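Local coordinates for uncharacterized protein DUF849 with a TIM barrel fold (Burkholderia xenovorans LB400, PDB 3E49), which probably catalyses the zinc-dependent cleavage of beta-keto acids such as 3-keto-5-aminohexanoate, as a tetrameric TIM-barrel member of the beta-keto acid cleavage enzyme family, at residues A[111-116]-A[146-151]; A[117-122]-A[201-206]. All coordinates share one frame; numbering follows the deposited sequence.

How the contacts relate
Both contacts are largely buried and hold together the long beta-alpha loop that follows barrel strand 109-113. In contact 1 the loop meets its own returning end; in contact 2 it meets the loop after strand 195-201. The two share the short antiparallel pair 117-118 and 147-148, where Phe148 N donates to Met117 O in a probable hydrogen bond, and the rings of Phe148 and Phe119 meet at about 90°. Their chemistry differs: contact 1 is mostly polar, built from asparagine amides and a serine hydroxyl beside one ring, whereas contact 2 combines glycine backbone with leucine, aromatic and selenomethionine side chains. A second subunit reaches both.

Contact 1 (A[111-116]-A[146-151]); sequences SLNMGS and LVFKNT
With CG anti to the backbone N in both residues (chi1 -178° in Asn113, -171° in Phe148), the two side chains extend toward each other and meet tip to tip. The amide nitrogen arrives at the edge of the phenyl ring, near its plane, with Asn113 ND2 3.0 Å from Phe148 CE2. Amide and ring planes stand almost perpendicular, and the packing here is tight. What fixes the rotation of the amide is its other end: Asn113 OD1 accepts from Gly115 N at 3.2 Å, in the carbonyl plane, which closes an Asx turn just where the strand ends.

Asn150 is deposited in two conformers, so its placement is less certain than that of Asn113; in one of them its amide crosses the Asn113 side chain at about a right angle with the two amide planes nearly parallel, and Asn150 ND2 sits 3.4 Å above one face of the Phe148 ring, offset toward the rim.

In a TIM barrel the segments after the C-terminal ends of the strands frame the active site, and this loop is a long one, running from strand 109-113 to helix 152-163. Its two ends are brought together here, with the side chain of Phe148 about 8 Å from the bound zinc ion. Thr151 occupies the N-cap position of that helix.

Ser116 supplies a hydrogen bond between the segments. Its OG, anti to its own carbonyl carbon, receives Asn150 N at 2.8 Å with an N-H...O angle of 166°. The same hydroxyl is hydrogen-bonded to Asn118 OD1 of the second subunit, which ties the loop closure to the subunit interface. Alongside, Ser116 CA lies 3.1 Å from Phe148 O in a CA-H...O contact.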
loop_
_atom_site.group_PDB
_atom_site.type_symbol
_atom_site.label_atom_id
_atom_site.label_comp_id
_atom_site.label_asym_id
_atom_site.label_seq_id
_atom_site.Cartn_x
_atom_site.Cartn_y
_atom_site.Cartn_z
ATOM N N SER A 111 -0.181 -24.621 17.101
ATOM C CA SER A 111 -0.777 -23.620 16.226
ATOM C C SER A 111 -1.901 -22.967 16.999
ATOM O O SER A 111 -2.478 -23.595 17.885
ATOM C CB SER A 111 -1.283 -24.272 14.942
ATOM O OG SER A 111 -2.417 -25.085 15.207
ATOM N N LEU A 112 -2.223 -21.712 16.686
ATOM C CA LEU A 112 -3.296 -20.987 17.368
ATOM C C LEU A 112 -3.955 -20.081 16.322
ATOM O O LEU A 112 -3.329 -19.124 15.833
ATOM C CB LEU A 112 -2.753 -20.172 18.560
ATOM C CG LEU A 112 -3.668 -19.283 19.431
ATOM C CD1 LEU A 112 -4.978 -19.900 19.765
ATOM C CD2 LEU A 112 -2.971 -18.889 20.729
ATOM N N ASN A 113 -5.168 -20.431 15.930
ATOM C CA ASN A 113 -5.934 -19.652 14.975
ATOM C C ASN A 113 -6.394 -18.381 15.690
ATOM O O ASN A 113 -6.874 -18.453 16.806
ATOM C CB ASN A 113 -7.085 -20.491 14.441
ATOM C CG ASN A 113 -7.915 -19.768 13.386
ATOM O OD1 ASN A 113 -8.381 -18.673 13.596
ATOM N ND2 ASN A 113 -8.151 -20.435 12.279
HETATM N N MSE A 114 -6.276 -17.212 15.050
HETATM C CA MSE A 114 -6.501 -15.977 15.796
HETATM C C MSE A 114 -7.824 -15.280 15.713
HETATM O O MSE A 114 -7.919 -14.100 16.059
HETATM C CB MSE A 114 -5.334 -14.998 15.529
HETATM C CG MSE A 114 -4.045 -15.402 16.239
HETATM SE SE MSE A 114 -4.218 -15.434 18.172
HETATM C CE MSE A 114 -4.828 -13.813 18.539
ATOM N N GLY A 115 -8.870 -15.977 15.312
ATOM C CA GLY A 115 -10.171 -15.347 15.248
ATOM C C GLY A 115 -11.174 -16.299 14.636
ATOM O O GLY A 115 -10.796 -17.114 13.798
ATOM N N SER A 116 -12.433 -16.205 15.074
ATOM C CA SER A 116 -13.506 -17.034 14.544
ATOM C C SER A 116 -13.743 -16.597 13.103
ATOM O O SER A 116 -13.631 -15.425 12.768
ATOM C CB SER A 116 -14.806 -16.881 15.363
ATOM O OG SER A 116 -14.633 -17.215 16.733
ATOM N N LEU A 146 -20.819 -24.009 8.804
ATOM C CA LEU A 146 -20.135 -24.076 10.099
ATOM C C LEU A 146 -19.119 -22.945 10.298
ATOM O O LEU A 146 -18.561 -22.396 9.351
ATOM C CB LEU A 146 -19.563 -25.485 10.320
ATOM C CG LEU A 146 -20.668 -26.586 10.449
ATOM C CD1 LEU A 146 -20.044 -27.957 10.511
ATOM C CD2 LEU A 146 -21.652 -26.395 11.654
ATOM N N VAL A 147 -18.941 -22.546 11.549
ATOM C CA VAL A 147 -18.013 -21.477 11.875
ATOM C C VAL A 147 -16.805 -22.106 12.514
ATOM O O VAL A 147 -16.957 -23.026 13.303
ATOM C CB VAL A 147 -18.659 -20.484 12.880
ATOM C CG1 VAL A 147 -17.625 -19.550 13.452
ATOM C CG2 VAL A 147 -19.745 -19.677 12.201
ATOM N N PHE A 148 -15.608 -21.649 12.176
ATOM C CA PHE A 148 -14.436 -22.113 12.892
ATOM C C PHE A 148 -14.363 -21.148 14.082
ATOM O O PHE A 148 -13.998 -19.993 13.915
ATOM C CB PHE A 148 -13.172 -22.060 12.032
ATOM C CG PHE A 148 -11.964 -22.736 12.667
ATOM C CD1 PHE A 148 -12.116 -23.866 13.483
ATOM C CD2 PHE A 148 -10.666 -22.320 12.358
ATOM C CE1 PHE A 148 -11.011 -24.522 14.024
ATOM C CE2 PHE A 148 -9.549 -22.989 12.889
ATOM C CZ PHE A 148 -9.728 -24.086 13.724
ATOM N N LYS A 149 -14.771 -21.627 15.252
ATOM C CA LYS A 149 -14.865 -20.810 16.453
ATOM C C LYS A 149 -13.560 -20.704 17.222
ATOM O O LYS A 149 -12.979 -21.697 17.593
ATOM C CB LYS A 149 -15.969 -21.347 17.387
ATOM C CG LYS A 149 -15.984 -20.731 18.819
ATOM C CD LYS A 149 -17.142 -21.286 19.713
ATOM C CE LYS A 149 -17.167 -20.657 21.120
ATOM N NZ LYS A 149 -16.000 -21.057 21.975
ATOM N N ASN A 150 -13.108 -19.470 17.404
ATOM C CA ASN A 150 -11.901 -19.130 18.120
ATOM C C ASN A 150 -12.179 -17.767 18.778
ATOM O O ASN A 150 -11.672 -16.762 18.291
ATOM C CB ASN A 150 -10.763 -18.974 17.107
ATOM C CG ASN A 150 -10.333 -20.290 16.471
ATOM O OD1 ASN A 150 -9.741 -21.134 17.141
ATOM N ND2 ASN A 150 -10.546 -20.432 15.160
ATOM N N THR A 151 -13.015 -17.718 19.814
ATOM C CA THR A 151 -13.401 -16.484 20.476
ATOM C C THR A 151 -12.272 -15.866 21.300
ATOM O O THR A 151 -11.247 -16.491 21.556
ATOM C CB THR A 151 -14.618 -16.704 21.425
ATOM O OG1 THR A 151 -14.238 -17.589 22.473
ATOM C CG2 THR A 151 -15.846 -17.265 20.663
HETATM O O HOH W 1 -6.711 -22.780 17.254
#

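Contact 2 (A[117-122]-A[201-206]); sequences MNFGLY and FGLLGG
Met117, a selenomethionine, lays its terminal methyl against the peptide of Gly205, with Met117 CE 3.3 Å from Gly205 O. Its CG sits between the backbone N and the carbonyl carbon (chi1 55°), and a bend at chi3 turns the methyl onto the glycine.

The two backbones are joined a few residues further on. Gly120 N donates to Leu204 O at 2.9 Å; the bond is nearly straight at the hydrogen (169°), but the donor lies 35° out of the carbonyl plane. Beside it, Gly205 CA is 3.4 Å from Asn118 O in a CA-H...O contact; this carbonyl oxygen is buried and has no conventional hydrogen-bond partner in the model.

Residues 203-206 form a type II beta turn, closed by Gly206 N donating to Leu203 O. Gly205 is the third residue of the turn, and with no side chain its CA can approach Asn118 O closely. The turn belongs to the beta-alpha loop between barrel strand 195-201 and helix 211-225, so the contact joins two loops over the same end of the TIM barrel.

Two leucines of the turn add apolar contacts. Leu203 CD1 meets Phe119 CE2 at 4.2 Å on an oblique crossing, and the Phe119 side chain is about 8 Å from the zinc ion. Elsewhere along the turn, Leu204 CD2 lies 3.9 Å from Tyr122 OH, while Phe152 of the second subunit packs on Leu204.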
loop_
_atom_site.group_PDB
_atom_site.type_symbol
_atom_site.label_atom_id
_atom_site.label_comp_id
_atom_site.label_asym_id
_atom_site.label_seq_id
_atom_site.Cartn_x
_atom_site.Cartn_y
_atom_site.Cartn_z
HETATM N N MSE A 117 -14.004 -17.557 12.231
HETATM C CA MSE A 117 -14.183 -17.265 10.820
HETATM C C MSE A 117 -14.912 -18.378 10.084
HETATM O O MSE A 117 -14.947 -19.504 10.555
HETATM C CB MSE A 117 -12.783 -17.168 10.175
HETATM C CG MSE A 117 -11.895 -18.479 10.429
HETATM SE SE MSE A 117 -10.184 -18.181 9.600
HETATM C CE MSE A 117 -10.698 -18.326 7.638
ATOM N N ASN A 118 -15.498 -18.054 8.930
ATOM C CA ASN A 118 -15.979 -19.092 8.055
ATOM C C ASN A 118 -14.766 -19.797 7.388
ATOM O O ASN A 118 -13.704 -19.207 7.192
ATOM C CB ASN A 118 -16.886 -18.492 6.948
ATOM C CG ASN A 118 -18.120 -17.819 7.494
ATOM O OD1 ASN A 118 -18.513 -18.068 8.621
ATOM N ND2 ASN A 118 -18.783 -16.993 6.659
ATOM N N PHE A 119 -14.930 -21.069 7.070
ATOM C CA PHE A 119 -13.956 -21.873 6.338
ATOM C C PHE A 119 -14.724 -22.462 5.156
ATOM O O PHE A 119 -15.445 -23.443 5.320
ATOM C CB PHE A 119 -13.434 -23.024 7.186
ATOM C CG PHE A 119 -12.096 -22.815 7.740
ATOM C CD1 PHE A 119 -11.906 -22.038 8.856
ATOM C CD2 PHE A 119 -11.003 -23.443 7.163
ATOM C CE1 PHE A 119 -10.638 -21.867 9.373
ATOM C CE2 PHE A 119 -9.739 -23.262 7.662
ATOM C CZ PHE A 119 -9.554 -22.481 8.772
ATOM N N GLY A 120 -14.593 -21.871 3.988
ATOM C CA GLY A 120 -15.352 -22.333 2.835
ATOM C C GLY A 120 -14.609 -23.409 2.081
ATOM O O GLY A 120 -13.764 -23.108 1.240
ATOM N N LEU A 121 -14.916 -24.663 2.384
ATOM C CA LEU A 121 -14.249 -25.798 1.754
ATOM C C LEU A 121 -15.063 -26.419 0.634
ATOM O O LEU A 121 -14.514 -27.089 -0.228
ATOM C CB LEU A 121 -13.924 -26.866 2.790
ATOM C CG LEU A 121 -13.084 -26.490 4.027
ATOM C CD1 LEU A 121 -12.727 -27.770 4.716
ATOM C CD2 LEU A 121 -11.845 -25.687 3.684
ATOM N N TYR A 122 -16.361 -26.170 0.652
ATOM C CA TYR A 122 -17.309 -26.691 -0.327
ATOM C C TYR A 122 -16.962 -26.446 -1.777
ATOM O O TYR A 122 -17.363 -27.251 -2.625
ATOM C CB TYR A 122 -18.749 -26.212 -0.038
ATOM C CG TYR A 122 -18.942 -24.710 -0.011
ATOM C CD1 TYR A 122 -18.820 -23.993 1.187
ATOM C CD2 TYR A 122 -19.253 -24.007 -1.173
ATOM C CE1 TYR A 122 -18.978 -22.662 1.221
ATOM C CE2 TYR A 122 -19.409 -22.648 -1.150
ATOM C CZ TYR A 122 -19.289 -21.980 0.057
ATOM O OH TYR A 122 -19.455 -20.641 0.101
ATOM N N PHE A 201 -2.827 -17.116 3.425
ATOM C CA PHE A 201 -3.528 -16.506 2.258
ATOM C C PHE A 201 -4.202 -17.506 1.394
ATOM O O PHE A 201 -3.696 -18.590 1.181
ATOM C CB PHE A 201 -2.503 -15.801 1.340
ATOM C CG PHE A 201 -1.641 -14.805 2.066
ATOM C CD1 PHE A 201 -2.066 -13.515 2.255
ATOM C CD2 PHE A 201 -0.421 -15.189 2.606
ATOM C CE1 PHE A 201 -1.292 -12.603 2.966
ATOM C CE2 PHE A 201 0.376 -14.281 3.321
ATOM C CZ PHE A 201 -0.081 -12.982 3.518
ATOM N N GLY A 202 -5.339 -17.112 0.821
ATOM C CA GLY A 202 -5.970 -17.918 -0.183
ATOM C C GLY A 202 -7.083 -18.842 0.181
ATOM O O GLY A 202 -7.494 -19.608 -0.660
ATOM N N LEU A 203 -7.565 -18.802 1.410
ATOM C CA LEU A 203 -8.659 -19.678 1.821
ATOM C C LEU A 203 -9.917 -18.890 1.793
ATOM O O LEU A 203 -9.922 -17.763 2.286
ATOM C CB LEU A 203 -8.459 -20.161 3.242
ATOM C CG LEU A 203 -7.216 -21.016 3.460
ATOM C CD1 LEU A 203 -7.149 -21.413 4.930
ATOM C CD2 LEU A 203 -7.220 -22.269 2.545
ATOM N N LEU A 204 -10.993 -19.453 1.238
ATOM C CA LEU A 204 -12.283 -18.784 1.226
ATOM C C LEU A 204 -12.733 -18.665 2.669
ATOM O O LEU A 204 -12.858 -19.672 3.357
ATOM C CB LEU A 204 -13.314 -19.575 0.404
ATOM C CG LEU A 204 -14.722 -19.003 0.383
ATOM C CD1 LEU A 204 -14.755 -17.593 -0.184
ATOM C CD2 LEU A 204 -15.662 -19.947 -0.378
ATOM N N GLY A 205 -12.969 -17.434 3.111
ATOM C CA GLY A 205 -13.283 -17.140 4.509
ATOM C C GLY A 205 -12.137 -16.369 5.161
ATOM O O GLY A 205 -12.310 -15.766 6.210
ATOM N N GLY A 206 -10.962 -16.402 4.538
ATOM C CA GLY A 206 -9.795 -15.619 4.971
ATOM C C GLY A 206 -9.401 -14.610 3.891
ATOM O O GLY A 206 -10.163 -14.370 2.916
#